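Local coordinates for putative ABC transporter amino acid-binding protein (Sinorhizobium meliloti, PDB 2Q88), which binds the compatible solute ectoine and probably delivers it to an ABC transporter for uptake in osmoprotection, at residues I58-A63 with V149-D154; G62-G67 with A78-K83. All blocks are in the same frame, centred on the assembly; numbering follows the deposited sequence.

In the fold
From the N terminus, strand 53-58 runs into the loop 58-63, from which both contacts start; they share G62 and A63. Contact 2 comes back first: it opens on the start of helix 64-69, the rest of that helix and strand 75-76 fill its short loop, and the chain returns at 78-83, in the loop that lines the ectoine site. Contact 1 closes only at 149-154, strand 149-151 and the turn after it, so the return of contact 2 falls inside its much longer loop. Contact 2 is a buried join within one lobe, whereas contact 1 is a surface touch across the cleft between the lobes. Both reach the ligand, and Y61 packs on A78 and L80 where they meet.

Contact 1: I58-A63 with V149-D154; sequences ISEYGA and VIVVPD. With 4CS ((4S)-2-methyl-1,4,5,6-tetrahydropyrimidine-4-carboxylic acid), chain F.
E60 reaches across to P153 with one carboxylate oxygen: OE2 lies 3.6 Å from P153 CA, and the CG1 methyl of V151 is a looser neighbour of that same oxygen at 4.1 Å. With CG anti to the carbonyl carbon (chi1 -63°) the side chain heads for the other segment, and the extended chain beyond CG gives the glutamate its reach. P153 lies alongside, pointing the same way, and offers only carbon to the carboxylate. The polar link is a water, which donates to E60 OE2 at 2.9 Å and to V152 O at 2.8 Å and so joins two acceptors that cannot bond each other directly. This is a small, solvent-facing meeting of the two lobes of a periplasmic-binding-protein fold, closed over ectoine. Next to E60, Y61 turns inward, its ring facing the ligand, with 4CS CB 3.7 Å above the centre of one face; its hydroxyl is hydrogen-bonded to E22, another residue of the pocket. Behind E60, its carbonyl O accepts from S59 OG at 2.8 Å and from A63 N at 3.2 Å, the two donors coming from opposite faces of the carbonyl plane. On the other lobe, D154 caps the following helix through S157 N.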
loop_
_atom_site.group_PDB
_atom_site.type_symbol
_atom_site.label_atom_id
_atom_site.label_comp_id
_atom_site.label_asym_id
_atom_site.label_seq_id
_atom_site.Cartn_x
_atom_site.Cartn_y
_atom_site.Cartn_z
ATOM N N ILE A 58 -4.077 -7.306 10.588
ATOM C CA ILE A 58 -3.222 -6.105 10.513
ATOM C C ILE A 58 -1.778 -6.444 10.868
ATOM O O ILE A 58 -1.524 -7.146 11.839
ATOM C CB ILE A 58 -3.734 -4.992 11.465
ATOM C CG1 ILE A 58 -5.041 -4.399 10.944
ATOM C CG2 ILE A 58 -2.686 -3.878 11.638
ATOM C CD1 ILE A 58 -5.697 -3.460 11.951
ATOM N N SER A 59 -0.847 -5.929 10.073
ATOM C CA SER A 59 0.566 -6.020 10.373
ATOM C C SER A 59 1.265 -4.822 9.742
ATOM O O SER A 59 0.667 -4.093 8.947
ATOM C CB SER A 59 1.152 -7.334 9.843
ATOM O OG SER A 59 1.483 -7.247 8.466
ATOM N N GLU A 60 2.526 -4.624 10.093
ATOM C CA GLU A 60 3.341 -3.615 9.417
ATOM C C GLU A 60 3.733 -4.214 8.069
ATOM O O GLU A 60 3.605 -5.439 7.879
ATOM C CB GLU A 60 4.522 -3.216 10.306
ATOM C CG GLU A 60 4.029 -2.574 11.601
ATOM C CD GLU A 60 5.113 -2.303 12.620
ATOM O OE1 GLU A 60 5.272 -3.112 13.566
ATOM O OE2 GLU A 60 5.805 -1.269 12.503
ATOM N N TYR A 61 4.134 -3.373 7.114
ATOM C CA TYR A 61 4.309 -3.821 5.729
ATOM C C TYR A 61 5.399 -4.874 5.580
ATOM O O TYR A 61 5.279 -5.774 4.758
ATOM C CB TYR A 61 4.567 -2.644 4.785
ATOM C CG TYR A 61 3.347 -1.764 4.591
ATOM C CD1 TYR A 61 2.385 -2.077 3.638
ATOM C CD2 TYR A 61 3.148 -0.635 5.380
ATOM C CE1 TYR A 61 1.255 -1.264 3.460
ATOM C CE2 TYR A 61 2.010 0.182 5.213
ATOM C CZ TYR A 61 1.081 -0.138 4.245
ATOM O OH TYR A 61 -0.051 0.651 4.082
ATOM N N GLY A 62 6.444 -4.766 6.394
ATOM C CA GLY A 62 7.580 -5.694 6.317
ATOM C C GLY A 62 7.250 -7.136 6.676
ATOM O O GLY A 62 7.997 -8.062 6.328
ATOM N N ALA A 63 6.140 -7.344 7.374
ATOM C CA ALA A 63 5.728 -8.697 7.761
ATOM C C ALA A 63 4.839 -9.407 6.730
ATOM O O ALA A 63 4.566 -10.603 6.863
ATOM C CB ALA A 63 5.030 -8.665 9.135
ATOM N N VAL A 149 16.560 6.928 9.117
ATOM C CA VAL A 149 15.296 6.425 8.594
ATOM C C VAL A 149 14.594 5.699 9.738
ATOM O O VAL A 149 15.017 4.631 10.154
ATOM C CB VAL A 149 15.466 5.506 7.358
ATOM C CG1 VAL A 149 14.086 5.080 6.818
ATOM C CG2 VAL A 149 16.229 6.216 6.271
ATOM N N ILE A 150 13.538 6.325 10.251
ATOM C CA ILE A 150 12.928 5.937 11.506
ATOM C C ILE A 150 11.639 5.173 11.229
ATOM O O ILE A 150 10.740 5.683 10.574
ATOM C CB ILE A 150 12.619 7.207 12.357
ATOM C CG1 ILE A 150 13.863 8.107 12.531
ATOM C CG2 ILE A 150 11.917 6.849 13.677
ATOM C CD1 ILE A 150 15.121 7.422 13.092
ATOM N N VAL A 151 11.553 3.941 11.710
ATOM C CA VAL A 151 10.347 3.148 11.471
ATOM C C VAL A 151 9.174 3.775 12.227
ATOM O O VAL A 151 9.313 4.132 13.399
ATOM C CB VAL A 151 10.550 1.684 11.883
ATOM C CG1 VAL A 151 9.264 0.881 11.720
ATOM C CG2 VAL A 151 11.709 1.048 11.067
ATOM N N VAL A 152 8.032 3.914 11.551
ATOM C CA VAL A 152 6.796 4.443 12.153
ATOM C C VAL A 152 5.682 3.406 11.932
ATOM O O VAL A 152 5.390 3.076 10.783
ATOM C CB VAL A 152 6.407 5.815 11.510
ATOM C CG1 VAL A 152 5.016 6.275 11.962
ATOM C CG2 VAL A 152 7.431 6.871 11.861
ATOM N N PRO A 153 5.065 2.897 13.009
ATOM C CA PRO A 153 4.037 1.851 12.895
ATOM C C PRO A 153 2.773 2.255 12.120
ATOM O O PRO A 153 2.228 1.440 11.364
ATOM C CB PRO A 153 3.688 1.535 14.359
ATOM C CG PRO A 153 4.106 2.720 15.121
ATOM C CD PRO A 153 5.287 3.292 14.408
ATOM N N ASP A 154 2.299 3.482 12.311
ATOM C CA ASP A 154 1.082 3.935 11.620
ATOM C C ASP A 154 1.008 5.455 11.476
ATOM O O ASP A 154 1.837 6.179 12.023
ATOM C CB ASP A 154 -0.154 3.410 12.345
ATOM C CG ASP A 154 -0.128 3.725 13.830
ATOM O OD1 ASP A 154 -0.266 4.910 14.188
ATOM O OD2 ASP A 154 0.026 2.847 14.705
HETATM O O 4CS F . 5.540 -0.333 0.672
HETATM C C 4CS F . 4.420 -0.067 0.236
HETATM O OXT 4CS F . 3.883 -0.818 -0.587
HETATM C CA 4CS F . 3.708 1.201 0.687
HETATM C CB 4CS F . 3.896 1.499 2.162
HETATM C CAD 4CS F . 3.189 2.812 2.516
HETATM N NAG 4CS F . 1.759 2.726 2.120
HETATM C CAI 4CS F . 1.343 1.904 1.061
HETATM C CAA 4CS F . -0.144 1.818 0.678
HETATM N N 4CS F . 2.272 1.125 0.358
HETATM O O HOH W 1 5.849 0.367 10.121
#

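Contact 2: G62-G67 with A78-K83; sequences GAMIPG and AGLFMK. With 4CS ((4S)-2-methyl-1,4,5,6-tetrahydropyrimidine-4-carboxylic acid), chain F.
M64 and L80, with A78 and I65 beside them, form a wholly apolar join between helix 64-69 and the loop that lines the ectoine site. The unbranched M64 side chain runs extended (chi3 -176°) and carries its terminal methyl to A78, where CE meets CB at 3.7 Å. Its sulfur also brushes L80, SD lying 4.4 Å from CD1. A small alanine suits the place where the methionine ends. L80 splits its two methyls between different neighbours: CD2 packs 3.9 Å from I65 CG1, the two side chains crossing at a slant, while CD1 faces the ligand, 4.0 Å from 4CS OXT. The branched leucine thus lies between helix and ligand. Beyond it the backbone takes over, with F81 N donating to 4CS OXT at 2.9 Å and a fairly straight 161°, and G79 O lying 2.8 Å from 4CS N. G79 has a positive phi of 75°, which glycine accepts readily, and its lack of a side chain leaves the place beside it to the ligand methyl CAA. The loop follows strand 75-76 and leads into helix 84-87, whose R86 packs on both I65 and L80, while F81 touches helix 134-141 at T134.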
loop_
_atom_site.group_PDB
_atom_site.type_symbol
_atom_site.label_atom_id
_atom_site.label_comp_id
_atom_site.label_asym_id
_atom_site.label_seq_id
_atom_site.Cartn_x
_atom_site.Cartn_y
_atom_site.Cartn_z
ATOM N N GLY A 62 6.444 -4.766 6.394
ATOM C CA GLY A 62 7.580 -5.694 6.317
ATOM C C GLY A 62 7.250 -7.136 6.676
ATOM O O GLY A 62 7.997 -8.062 6.328
ATOM N N ALA A 63 6.140 -7.344 7.374
ATOM C CA ALA A 63 5.728 -8.697 7.761
ATOM C C ALA A 63 4.839 -9.407 6.730
ATOM O O ALA A 63 4.566 -10.603 6.863
ATOM C CB ALA A 63 5.030 -8.665 9.135
ATOM N N MET A 64 4.388 -8.685 5.709
ATOM C CA MET A 64 3.346 -9.198 4.827
ATOM C C MET A 64 3.793 -10.330 3.915
ATOM O O MET A 64 3.208 -11.425 3.932
ATOM C CB MET A 64 2.708 -8.059 4.031
ATOM C CG MET A 64 1.858 -7.154 4.908
ATOM S SD MET A 64 1.215 -5.790 3.963
ATOM C CE MET A 64 0.390 -4.835 5.237
ATOM N N ILE A 65 4.820 -10.069 3.119
ATOM C CA ILE A 65 5.354 -11.114 2.233
ATOM C C ILE A 65 5.802 -12.361 3.019
ATOM O O ILE A 65 5.420 -13.477 2.644
ATOM C CB ILE A 65 6.429 -10.549 1.260
ATOM C CG1 ILE A 65 5.761 -9.546 0.298
ATOM C CG2 ILE A 65 7.108 -11.682 0.483
ATOM C CD1 ILE A 65 6.709 -8.817 -0.666
ATOM N N PRO A 66 6.602 -12.204 4.084
ATOM C CA PRO A 66 6.952 -13.343 4.932
ATOM C C PRO A 66 5.761 -14.202 5.381
ATOM O O PRO A 66 5.831 -15.425 5.288
ATOM C CB PRO A 66 7.642 -12.681 6.131
ATOM C CG PRO A 66 8.304 -11.469 5.539
ATOM C CD PRO A 66 7.305 -10.974 4.520
ATOM N N GLY A 67 4.692 -13.573 5.871
ATOM C CA GLY A 67 3.501 -14.300 6.328
ATOM C C GLY A 67 2.760 -14.980 5.186
ATOM O O GLY A 67 2.210 -16.074 5.347
ATOM N N ALA A 78 -3.332 -4.604 0.426
ATOM C CA ALA A 78 -2.916 -3.576 1.367
ATOM C C ALA A 78 -2.305 -2.341 0.715
ATOM O O ALA A 78 -1.831 -1.450 1.416
ATOM C CB ALA A 78 -1.935 -4.178 2.380
ATOM N N GLY A 79 -2.319 -2.281 -0.613
ATOM C CA GLY A 79 -1.578 -1.245 -1.317
ATOM C C GLY A 79 -0.093 -1.569 -1.297
ATOM O O GLY A 79 0.747 -0.665 -1.230
ATOM N N LEU A 80 0.230 -2.859 -1.339
ATOM C CA LEU A 80 1.631 -3.311 -1.380
ATOM C C LEU A 80 2.172 -3.162 -2.801
ATOM O O LEU A 80 1.981 -4.036 -3.661
ATOM C CB LEU A 80 1.774 -4.751 -0.859
ATOM C CG LEU A 80 3.212 -5.239 -0.620
ATOM C CD1 LEU A 80 3.817 -4.654 0.657
ATOM C CD2 LEU A 80 3.259 -6.752 -0.593
ATOM N N PHE A 81 2.826 -2.031 -3.045
ATOM C CA PHE A 81 3.204 -1.618 -4.385
ATOM C C PHE A 81 4.130 -2.622 -5.070
ATOM O O PHE A 81 5.011 -3.200 -4.423
ATOM C CB PHE A 81 3.894 -0.250 -4.354
ATOM C CG PHE A 81 3.027 0.882 -3.850
ATOM C CD1 PHE A 81 1.735 1.080 -4.345
ATOM C CD2 PHE A 81 3.549 1.817 -2.944
ATOM C CE1 PHE A 81 0.953 2.160 -3.894
ATOM C CE2 PHE A 81 2.766 2.896 -2.489
ATOM C CZ PHE A 81 1.477 3.058 -2.971
ATOM N N MET A 82 3.925 -2.814 -6.374
ATOM C CA MET A 82 4.734 -3.743 -7.161
ATOM C C MET A 82 6.123 -3.200 -7.402
ATOM O O MET A 82 6.285 -2.038 -7.767
ATOM C CB MET A 82 4.088 -4.020 -8.513
ATOM C CG MET A 82 2.695 -4.619 -8.437
ATOM S SD MET A 82 2.232 -5.299 -10.057
ATOM C CE MET A 82 0.462 -5.288 -9.883
ATOM N N LYS A 83 7.111 -4.071 -7.214
ATOM C CA LYS A 83 8.515 -3.775 -7.456
ATOM C C LYS A 83 9.191 -5.075 -7.850
ATOM O O LYS A 83 8.798 -6.139 -7.374
ATOM C CB LYS A 83 9.196 -3.268 -6.184
ATOM C CG LYS A 83 8.688 -1.960 -5.641
ATOM C CD LYS A 83 9.006 -1.859 -4.159
ATOM C CE LYS A 83 10.470 -1.577 -3.926
ATOM N NZ LYS A 83 10.729 -1.364 -2.474
HETATM O O 4CS F . 5.540 -0.333 0.672
HETATM C C 4CS F . 4.420 -0.067 0.236
HETATM O OXT 4CS F . 3.883 -0.818 -0.587
HETATM C CA 4CS F . 3.708 1.201 0.687
HETATM C CB 4CS F . 3.896 1.499 2.162
HETATM C CAD 4CS F . 3.189 2.812 2.516
HETATM N NAG 4CS F . 1.759 2.726 2.120
HETATM C CAI 4CS F . 1.343 1.904 1.061
HETATM C CAA 4CS F . -0.144 1.818 0.678
HETATM N N 4CS F . 2.272 1.125 0.358
#